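Local coordinates for endo-1,4-beta-xylanase (Pseudoalteromonas haloplanktis, PDB 1H12), which hydrolyses internal beta-1,4 linkages of xylan as a cold-adapted glycoside hydrolase of family 8, at residues Y17-Q22 and T27-K32; Q48-Y53 and F96-R101; T178-L183 and Q219-Y224. All blocks are in the same frame, centred on the assembly; numbering follows the deposited sequence.

Interaction 1. Residues Y17-Q22 and T27-K32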
loop_
_atom_site.group_PDB
_atom_site.type_symbol
_atom_site.label_atom_id
_atom_site.label_comp_id
_atom_site.label_asym_id
_atom_site.label_seq_id
_atom_site.Cartn_x
_atom_site.Cartn_y
_atom_site.Cartn_z
ATOM N N TYR A 17 7.012 -10.965 -15.812
ATOM C CA TYR A 17 6.907 -9.671 -15.151
ATOM C C TYR A 17 7.497 -8.590 -16.057
ATOM O O TYR A 17 8.591 -8.738 -16.612
ATOM C CB TYR A 17 7.674 -9.705 -13.817
ATOM C CG TYR A 17 6.889 -10.479 -12.760
ATOM C CD1 TYR A 17 6.936 -11.875 -12.683
ATOM C CD2 TYR A 17 6.069 -9.812 -11.862
ATOM C CE1 TYR A 17 6.207 -12.569 -11.780
ATOM C CE2 TYR A 17 5.316 -10.523 -10.931
ATOM C CZ TYR A 17 5.374 -11.894 -10.883
ATOM O OH TYR A 17 4.610 -12.568 -9.945
ATOM N N ARG A 18 6.772 -7.505 -16.191
ATOM C CA ARG A 18 7.278 -6.336 -16.867
ATOM C C ARG A 18 8.329 -5.673 -16.023
ATOM O O ARG A 18 8.292 -5.695 -14.776
ATOM C CB ARG A 18 6.177 -5.320 -17.125
ATOM C CG ARG A 18 5.120 -5.789 -18.080
ATOM C CD ARG A 18 3.947 -4.827 -18.229
ATOM N NE ARG A 18 4.372 -3.547 -18.782
ATOM C CZ ARG A 18 3.542 -2.533 -19.004
ATOM N NH1 ARG A 18 2.278 -2.637 -18.628
ATOM N NH2 ARG A 18 3.959 -1.422 -19.566
ATOM N N ASN A 19 9.279 -5.048 -16.711
ATOM C CA ASN A 19 10.258 -4.132 -16.142
ATOM C C ASN A 19 10.018 -2.789 -16.774
ATOM O O ASN A 19 10.527 -2.482 -17.864
ATOM C CB ASN A 19 11.685 -4.651 -16.400
ATOM C CG ASN A 19 12.758 -3.808 -15.737
ATOM O OD1 ASN A 19 12.566 -2.633 -15.445
ATOM N ND2 ASN A 19 13.935 -4.429 -15.500
ATOM N N LEU A 20 9.164 -1.990 -16.145
ATOM C CA LEU A 20 8.738 -0.708 -16.691
ATOM C C LEU A 20 9.908 0.214 -16.922
ATOM O O LEU A 20 9.983 0.888 -17.967
ATOM C CB LEU A 20 7.670 -0.065 -15.819
ATOM C CG LEU A 20 7.177 1.274 -16.277
ATOM C CD1 LEU A 20 6.504 1.241 -17.633
ATOM C CD2 LEU A 20 6.136 1.814 -15.252
ATOM N N ALA A 21 10.850 0.268 -16.001
ATOM C CA ALA A 21 12.005 1.109 -16.163
ATOM C C ALA A 21 12.811 0.733 -17.408
ATOM O O ALA A 21 13.310 1.620 -18.107
ATOM C CB ALA A 21 12.883 1.071 -14.928
ATOM N N GLN A 22 12.910 -0.556 -17.672
ATOM C CA GLN A 22 13.615 -1.016 -18.880
ATOM C C GLN A 22 12.847 -0.622 -20.120
ATOM O O GLN A 22 13.446 -0.186 -21.122
ATOM C CB GLN A 22 13.797 -2.525 -18.811
ATOM C CG GLN A 22 14.609 -3.104 -19.921
ATOM C CD GLN A 22 14.790 -4.616 -19.640
ATOM O OE1 GLN A 22 13.838 -5.396 -19.636
ATOM N NE2 GLN A 22 15.993 -4.991 -19.299
ATOM N N THR A 27 18.752 2.743 -17.444
ATOM C CA THR A 27 19.869 1.849 -17.192
ATOM C C THR A 27 20.189 1.794 -15.691
ATOM O O THR A 27 19.708 2.635 -14.909
ATOM C CB THR A 27 21.171 2.369 -17.987
ATOM O OG1 THR A 27 21.441 3.702 -17.542
ATOM C CG2 THR A 27 20.869 2.560 -19.361
ATOM N N ASN A 28 21.013 0.847 -15.316
ATOM C CA ASN A 28 21.394 0.669 -13.907
ATOM C C ASN A 28 20.172 0.556 -13.001
ATOM O O ASN A 28 20.161 1.105 -11.862
ATOM C CB ASN A 28 22.214 1.869 -13.337
ATOM N N ILE A 29 19.153 -0.135 -13.516
ATOM C CA ILE A 29 17.901 -0.208 -12.798
ATOM C C ILE A 29 18.027 -0.954 -11.480
ATOM O O ILE A 29 17.582 -0.478 -10.422
ATOM C CB ILE A 29 16.868 -0.888 -13.694
ATOM C CG1 ILE A 29 16.594 -0.052 -14.968
ATOM C CG2 ILE A 29 15.595 -1.166 -12.924
ATOM C CD1 ILE A 29 15.953 -0.785 -16.072
ATOM N N GLN A 30 18.605 -2.120 -11.526
ATOM C CA GLN A 30 18.698 -2.921 -10.316
ATOM C C GLN A 30 19.580 -2.238 -9.265
ATOM O O GLN A 30 19.306 -2.311 -8.058
ATOM C CB GLN A 30 19.117 -4.370 -10.622
ATOM C CG GLN A 30 18.251 -5.076 -11.597
ATOM C CD GLN A 30 16.743 -5.155 -11.177
ATOM O OE1 GLN A 30 15.694 -4.957 -12.086
ATOM N NE2 GLN A 30 16.582 -5.481 -9.910
ATOM N N GLN A 31 20.660 -1.570 -9.678
ATOM C CA GLN A 31 21.493 -0.835 -8.726
ATOM C C GLN A 31 20.663 0.235 -8.019
ATOM O O GLN A 31 20.823 0.435 -6.816
ATOM C CB GLN A 31 22.762 -0.184 -9.366
ATOM N N LYS A 32 19.806 0.926 -8.751
ATOM C CA LYS A 32 18.988 1.984 -8.150
ATOM C C LYS A 32 17.993 1.378 -7.148
ATOM O O LYS A 32 17.791 1.954 -6.054
ATOM C CB LYS A 32 18.252 2.765 -9.224
ATOM C CG LYS A 32 17.527 3.953 -8.703
ATOM C CD LYS A 32 17.168 4.919 -9.822
ATOM C CE LYS A 32 16.335 6.013 -9.344
ATOM N NZ LYS A 32 16.181 7.037 -10.364
HETATM O O HOH W 1 16.808 -4.553 -14.693
#

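Interaction 2. Residues Q48-Y53 and F96-R101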
loop_
_atom_site.group_PDB
_atom_site.type_symbol
_atom_site.label_atom_id
_atom_site.label_comp_id
_atom_site.label_asym_id
_atom_site.label_seq_id
_atom_site.Cartn_x
_atom_site.Cartn_y
_atom_site.Cartn_z
ATOM N N GLN A 48 16.893 7.069 5.880
ATOM C CA GLN A 48 16.568 5.985 6.772
ATOM C C GLN A 48 15.142 6.076 7.310
ATOM O O GLN A 48 14.709 7.096 7.870
ATOM C CB GLN A 48 17.548 6.024 7.942
ATOM C CG GLN A 48 17.290 4.970 9.004
ATOM C CD GLN A 48 18.265 5.052 10.186
ATOM O OE1 GLN A 48 19.100 6.000 10.269
ATOM N NE2 GLN A 48 18.163 4.101 11.089
ATOM N N LEU A 49 14.455 4.913 7.250
ATOM C CA LEU A 49 13.164 4.736 7.905
ATOM C C LEU A 49 13.160 3.567 8.928
ATOM O O LEU A 49 12.218 3.461 9.707
ATOM C CB LEU A 49 12.035 4.523 6.883
ATOM C CG LEU A 49 11.698 5.777 6.100
ATOM C CD1 LEU A 49 10.736 5.476 4.981
ATOM C CD2 LEU A 49 11.145 6.856 7.022
ATOM N N TYR A 50 14.148 2.698 8.843
ATOM C CA TYR A 50 14.233 1.473 9.621
ATOM C C TYR A 50 15.116 1.709 10.838
ATOM O O TYR A 50 16.307 1.992 10.676
ATOM C CB TYR A 50 14.837 0.409 8.706
ATOM C CG TYR A 50 15.310 -0.908 9.282
ATOM C CD1 TYR A 50 16.684 -1.199 9.398
ATOM C CD2 TYR A 50 14.426 -1.933 9.532
ATOM C CE1 TYR A 50 17.111 -2.449 9.749
ATOM C CE2 TYR A 50 14.868 -3.180 9.889
ATOM C CZ TYR A 50 16.231 -3.447 10.023
ATOM O OH TYR A 50 16.646 -4.708 10.392
ATOM N N TYR A 51 14.544 1.630 12.037
ATOM C CA TYR A 51 15.219 1.954 13.276
ATOM C C TYR A 51 15.109 0.839 14.281
ATOM O O TYR A 51 14.065 0.192 14.422
ATOM C CB TYR A 51 14.593 3.218 13.893
ATOM C CG TYR A 51 14.939 4.477 13.143
ATOM C CD1 TYR A 51 14.268 4.861 12.019
ATOM C CD2 TYR A 51 16.003 5.281 13.597
ATOM C CE1 TYR A 51 14.627 6.003 11.333
ATOM C CE2 TYR A 51 16.350 6.428 12.886
ATOM C CZ TYR A 51 15.662 6.787 11.755
ATOM O OH TYR A 51 15.996 7.915 11.034
ATOM N N PRO A 52 16.179 0.601 15.034
ATOM C CA PRO A 52 16.115 -0.376 16.121
ATOM C C PRO A 52 15.354 0.142 17.315
ATOM O O PRO A 52 15.368 1.335 17.631
ATOM C CB PRO A 52 17.621 -0.586 16.461
ATOM C CG PRO A 52 18.251 0.706 16.147
ATOM C CD PRO A 52 17.503 1.257 14.918
ATOM N N TYR A 53 14.713 -0.786 18.002
ATOM C CA TYR A 53 14.043 -0.555 19.290
ATOM C C TYR A 53 14.760 -1.390 20.353
ATOM O O TYR A 53 14.920 -2.608 20.193
ATOM C CB TYR A 53 12.572 -0.964 19.220
ATOM C CG TYR A 53 11.838 -0.815 20.515
ATOM C CD1 TYR A 53 11.748 0.423 21.141
ATOM C CD2 TYR A 53 11.300 -1.885 21.148
ATOM C CE1 TYR A 53 11.147 0.543 22.366
ATOM C CE2 TYR A 53 10.655 -1.779 22.379
ATOM C CZ TYR A 53 10.607 -0.546 22.990
ATOM O OH TYR A 53 9.997 -0.371 24.254
ATOM N N PHE A 96 13.301 -8.198 7.434
ATOM C CA PHE A 96 11.940 -8.710 7.526
ATOM C C PHE A 96 11.660 -9.189 8.942
ATOM O O PHE A 96 10.644 -8.813 9.564
ATOM C CB PHE A 96 11.731 -9.825 6.529
ATOM C CG PHE A 96 10.323 -10.348 6.476
ATOM C CD1 PHE A 96 9.824 -11.170 7.466
ATOM C CD2 PHE A 96 9.518 -10.005 5.412
ATOM C CE1 PHE A 96 8.515 -11.587 7.416
ATOM C CE2 PHE A 96 8.235 -10.459 5.333
ATOM C CZ PHE A 96 7.720 -11.255 6.339
ATOM N N ASP A 97 12.524 -10.036 9.449
ATOM C CA ASP A 97 12.302 -10.678 10.734
ATOM C C ASP A 97 12.296 -9.663 11.874
ATOM O O ASP A 97 11.518 -9.760 12.805
ATOM C CB ASP A 97 13.352 -11.738 10.983
ATOM C CG ASP A 97 13.163 -12.991 10.172
ATOM O OD1 ASP A 97 12.157 -13.091 9.434
ATOM O OD2 ASP A 97 14.028 -13.900 10.246
ATOM N N ASN A 98 13.172 -8.670 11.791
ATOM C CA ASN A 98 13.222 -7.654 12.812
ATOM C C ASN A 98 11.957 -6.819 12.865
ATOM O O ASN A 98 11.471 -6.431 13.931
ATOM C CB ASN A 98 14.475 -6.769 12.670
ATOM C CG ASN A 98 15.776 -7.491 12.958
ATOM O OD1 ASN A 98 15.785 -8.533 13.629
ATOM N ND2 ASN A 98 16.870 -6.915 12.467
ATOM N N LEU A 99 11.414 -6.497 11.672
ATOM C CA LEU A 99 10.154 -5.772 11.600
ATOM C C LEU A 99 8.992 -6.634 12.069
ATOM O O LEU A 99 8.099 -6.150 12.781
ATOM C CB LEU A 99 9.888 -5.302 10.154
ATOM C CG LEU A 99 10.813 -4.204 9.629
ATOM C CD1 LEU A 99 10.465 -3.952 8.172
ATOM C CD2 LEU A 99 10.698 -2.917 10.426
ATOM N N TRP A 100 8.930 -7.892 11.658
ATOM C CA TRP A 100 7.813 -8.754 12.038
ATOM C C TRP A 100 7.830 -9.028 13.551
ATOM O O TRP A 100 6.792 -9.019 14.205
ATOM C CB TRP A 100 7.803 -10.048 11.216
ATOM C CG TRP A 100 6.713 -10.986 11.565
ATOM C CD1 TRP A 100 6.863 -12.286 11.883
ATOM C CD2 TRP A 100 5.303 -10.699 11.723
ATOM N NE1 TRP A 100 5.659 -12.840 12.229
ATOM C CE2 TRP A 100 4.688 -11.877 12.130
ATOM C CE3 TRP A 100 4.482 -9.563 11.554
ATOM C CZ2 TRP A 100 3.330 -11.925 12.459
ATOM C CZ3 TRP A 100 3.155 -9.627 11.848
ATOM C CH2 TRP A 100 2.570 -10.797 12.314
ATOM N N ARG A 101 9.041 -9.191 14.120
ATOM C CA ARG A 101 9.124 -9.405 15.538
ATOM C C ARG A 101 8.497 -8.252 16.297
ATOM O O ARG A 101 7.793 -8.428 17.308
ATOM C CB ARG A 101 10.591 -9.581 15.956
ATOM C CG ARG A 101 10.777 -10.202 17.342
ATOM C CD ARG A 101 12.234 -10.226 17.827
ATOM N NE ARG A 101 13.084 -10.845 16.822
ATOM C CZ ARG A 101 13.898 -10.208 15.982
ATOM N NH1 ARG A 101 14.253 -8.946 16.174
ATOM N NH2 ARG A 101 14.407 -10.876 14.941
#

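Interaction 3. Residues T178-L183 and Q219-Y224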
loop_
_atom_site.group_PDB
_atom_site.type_symbol
_atom_site.label_atom_id
_atom_site.label_comp_id
_atom_site.label_asym_id
_atom_site.label_seq_id
_atom_site.Cartn_x
_atom_site.Cartn_y
_atom_site.Cartn_z
ATOM N N THR A 178 -7.772 -13.291 10.990
ATOM C CA THR A 178 -8.089 -12.024 11.616
ATOM C C THR A 178 -8.767 -11.065 10.649
ATOM O O THR A 178 -9.737 -10.390 10.995
ATOM C CB THR A 178 -6.834 -11.429 12.245
ATOM O OG1 THR A 178 -6.463 -12.271 13.352
ATOM C CG2 THR A 178 -7.030 -9.995 12.710
ATOM N N ILE A 179 -8.245 -10.960 9.434
ATOM C CA ILE A 179 -8.868 -10.080 8.444
ATOM C C ILE A 179 -10.319 -10.510 8.225
ATOM O O ILE A 179 -11.240 -9.687 8.253
ATOM C CB ILE A 179 -8.059 -10.063 7.141
ATOM C CG1 ILE A 179 -6.690 -9.449 7.358
ATOM C CG2 ILE A 179 -8.838 -9.274 6.091
ATOM C CD1 ILE A 179 -5.706 -9.719 6.207
ATOM N N LYS A 180 -10.522 -11.799 7.955
ATOM C CA LYS A 180 -11.846 -12.299 7.706
ATOM C C LYS A 180 -12.800 -12.065 8.870
ATOM O O LYS A 180 -13.950 -11.664 8.660
ATOM C CB LYS A 180 -11.743 -13.798 7.364
ATOM C CG LYS A 180 -13.068 -14.462 7.100
ATOM C CD LYS A 180 -12.813 -15.917 6.593
ATOM C CE LYS A 180 -14.022 -16.652 6.260
ATOM N NZ LYS A 180 -13.399 -18.044 5.999
ATOM N N ASN A 181 -12.339 -12.328 10.081
ATOM C CA ASN A 181 -13.215 -12.296 11.238
ATOM C C ASN A 181 -13.410 -10.929 11.850
ATOM O O ASN A 181 -14.426 -10.728 12.544
ATOM C CB ASN A 181 -12.662 -13.221 12.317
ATOM C CG ASN A 181 -12.726 -14.649 11.950
ATOM O OD1 ASN A 181 -13.558 -15.068 11.212
ATOM N ND2 ASN A 181 -11.807 -15.439 12.565
ATOM N N LYS A 182 -12.475 -10.024 11.667
ATOM C CA LYS A 182 -12.500 -8.734 12.303
ATOM C C LYS A 182 -12.556 -7.546 11.376
ATOM O O LYS A 182 -12.961 -6.459 11.806
ATOM C CB LYS A 182 -11.234 -8.558 13.199
ATOM C CG LYS A 182 -11.014 -9.658 14.208
ATOM C CD LYS A 182 -12.071 -9.821 15.288
ATOM C CE LYS A 182 -11.738 -10.933 16.242
ATOM N NZ LYS A 182 -12.808 -11.114 17.255
ATOM N N LEU A 183 -12.094 -7.699 10.133
ATOM C CA LEU A 183 -11.811 -6.554 9.269
ATOM C C LEU A 183 -12.564 -6.572 7.954
ATOM O O LEU A 183 -12.215 -5.820 7.054
ATOM C CB LEU A 183 -10.309 -6.382 9.024
ATOM C CG LEU A 183 -9.416 -6.376 10.285
ATOM C CD1 LEU A 183 -7.981 -6.267 9.883
ATOM C CD2 LEU A 183 -9.818 -5.256 11.208
ATOM N N GLN A 219 -10.815 -25.662 0.922
ATOM C CA GLN A 219 -11.641 -25.217 -0.186
ATOM C C GLN A 219 -12.517 -24.037 0.184
ATOM O O GLN A 219 -12.649 -23.098 -0.650
ATOM C CB GLN A 219 -12.540 -26.390 -0.588
ATOM C CG GLN A 219 -13.468 -26.054 -1.752
ATOM C CD GLN A 219 -14.388 -27.195 -2.117
ATOM O OE1 GLN A 219 -13.899 -28.307 -2.394
ATOM N NE2 GLN A 219 -15.669 -26.935 -2.141
ATOM N N ALA A 220 -13.116 -24.002 1.344
ATOM C CA ALA A 220 -14.000 -22.890 1.675
ATOM C C ALA A 220 -13.234 -21.587 1.644
ATOM O O ALA A 220 -13.699 -20.590 1.131
ATOM C CB ALA A 220 -14.668 -23.118 3.008
ATOM N N ASP A 221 -12.042 -21.575 2.242
ATOM C CA ASP A 221 -11.229 -20.356 2.286
ATOM C C ASP A 221 -10.689 -19.945 0.937
ATOM O O ASP A 221 -10.582 -18.760 0.655
ATOM C CB ASP A 221 -10.128 -20.417 3.331
ATOM C CG ASP A 221 -10.661 -20.228 4.754
ATOM O OD1 ASP A 221 -11.726 -19.629 4.958
ATOM O OD2 ASP A 221 -10.016 -20.686 5.741
ATOM N N LYS A 222 -10.359 -20.918 0.086
ATOM C CA LYS A 222 -9.952 -20.594 -1.244
ATOM C C LYS A 222 -11.066 -19.818 -1.973
ATOM O O LYS A 222 -10.839 -18.793 -2.625
ATOM C CB LYS A 222 -9.569 -21.819 -2.017
ATOM C CG LYS A 222 -9.213 -21.585 -3.376
ATOM C CD LYS A 222 -8.672 -22.806 -4.035
ATOM C CE LYS A 222 -8.026 -22.446 -5.328
ATOM N NZ LYS A 222 -7.271 -23.672 -5.908
ATOM N N ASN A 223 -12.265 -20.370 -1.886
ATOM C CA ASN A 223 -13.412 -19.719 -2.497
ATOM C C ASN A 223 -13.717 -18.353 -1.882
ATOM O O ASN A 223 -14.018 -17.392 -2.605
ATOM C CB ASN A 223 -14.625 -20.662 -2.464
ATOM C CG ASN A 223 -14.536 -21.741 -3.488
ATOM O OD1 ASN A 223 -14.009 -22.886 -3.223
ATOM N ND2 ASN A 223 -15.009 -21.450 -4.613
ATOM N N TYR A 224 -13.581 -18.258 -0.578
ATOM C CA TYR A 224 -13.797 -16.984 0.125
ATOM C C TYR A 224 -12.914 -15.890 -0.465
ATOM O O TYR A 224 -13.386 -14.811 -0.835
ATOM C CB TYR A 224 -13.528 -17.148 1.628
ATOM C CG TYR A 224 -13.658 -15.860 2.403
ATOM C CD1 TYR A 224 -14.875 -15.448 2.853
ATOM C CD2 TYR A 224 -12.552 -15.022 2.591
ATOM C CE1 TYR A 224 -15.016 -14.240 3.564
ATOM C CE2 TYR A 224 -12.676 -13.832 3.263
ATOM C CZ TYR A 224 -13.895 -13.414 3.719
ATOM O OH TYR A 224 -13.987 -12.210 4.362
#

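Interaction 1. Residues Y17-Q22 and T27-K32
Ile29 pushes its CD1 methyl against the first turn of helix 20-23. The methyl lies 3.4 Å from the backbone N of Gln22 and 3.8 Å from CB of Ala21. Ile29 CG1 stands beside its own backbone N (chi1 -63°), and this carries CD1 across to the neighbouring turn. Gln22 CB also touches the CD1 methyl, at 3.9 Å. Ala21 also rests on Phe365 and Trp369 of helix 358-369, which continues the patch into the body of the protein.

Asn19 approaches Ile29 from the opposite direction. Its OD1 sits 3.9 Å from Ile29 CD1 and accepts a hydrogen bond from Gln22 N at 3.1 Å. The N-H points well at the oxygen (154°), but the donor stands above the carbonyl plane rather than on a lone pair. The Asn19 amide plane stands nearly perpendicular to that of Gln30 (86°), and a water bridges the two amides. The water donates to Gln30 OE1 at 2.9 Å and takes a weak bond from Asn19 ND2 at 3.0 Å. Gln30 NE2 is held by Asn396 OD1, which helps to fix its amide.

Asn19 is thus the N-cap of helix 20-23, in two successive helices joined by a short loop, where the start of helix 29-40 packs back on the capped turn.

Interaction 2. Residues Q48-Y53 and F96-R101
Tyr50 and Leu99 mark the closest approach of the backbones, with their CA atoms 8.5 Å apart. Residues 50-53 are in extended strand conformation, while 96-101 is regular helix. At this spacing the contact is made by side chains, chiefly Tyr50. Its CG lies anti to the backbone N (chi1 168°), and the ring reaches across to the helix.

Leu99 CD2 meets the ring at its edge, near the plane, 4.0 Å from Tyr50 CD2. Farther out, Asn98 ND2 donates to Tyr50 OH at 3.0 Å. This bond is nearly straight (164°), and the hydroxyl lies close to the amide plane. The amide and ring planes are only 18° apart.

The other end of that amide is gripped from within the helix. Arg101 brings NH1 and NH2 end-on to Asn98 OD1, each at 3.0 Å. The NH2 donor lies in the carbonyl plane and the NH1 donor above it. Arg101 is itself held by Glu165 and by Lys60 O, which probably helps to fix the Asn98 amide. In the loop before the strand, Gln48 donates through NE2 to Tyr50 O at 2.8 Å. The Tyr50 ring stacks with His62 of strand 58-66, and Asn98 touches Tyr59 and His62.

The contact is helix-on-sheet packing: helix 93-107 lies against an edge strand of the five-stranded antiparallel sheet that accompanies the helical barrel of family 8.

Interaction 3. Residues T178-L183 and Q219-Y224
Lys180 is the residue of 178-183 that crosses to Asp221 and Tyr224. Just before it, Ile179 turns its tip from helix 219-243 and packs on Met184, which Tyr224 also touches.

Lys180 then runs out over one face of the Tyr224 ring. Its CG is anti to the backbone N (chi1 179°), and the chain stays extended beyond it. Lys180 CG lies 3.6 Å from Tyr224 CZ. Next along the chain, CD comes within 3.9 Å of Tyr224 CE2. Farther out, CE stands 3.8 Å from the ring centroid, 15° from the ring normal, in a CH-pi contact. The contact links two helices at the surface of the (alpha/alpha)6 barrel of this family. Lys180 NZ is 4.5 Å from the same centroid, a cation-pi contact at 22° from the normal. The same NZ also meets Asp221 OD1 in a salt bridge; the modelled 2.5 Å between them is very short, so the exact length is doubtful. Asp221 OD2 has a second partner in Asn218 ND2. One turn of charge is thus shared between the ring face and the carboxylate, while Lys182, farther on, sends NZ to the carbonyl of Ala116.

In the fold
The three contacts follow each other along the chain: each closes before the next opens. Interaction 1 joins neighbouring helices near the N-terminus. Helix 29-40, which it uses, leads on to strand 50-55 of interaction 2. Their centres are 26 Å apart. Interaction 3 pairs two later helices; its centre lies 28 Å from that of interaction 2 and 36 Å from that of interaction 1. Interactions 2 and 3 come closest, about 9 Å between nearest atoms, but do not touch. The contacts lie in separate parts of the chain: an N-terminal corner, the sheet and a helical surface. None of their segments includes the xylose-pocket residues Gln327, Gly341, Glu342, Tyr378 and Asn382.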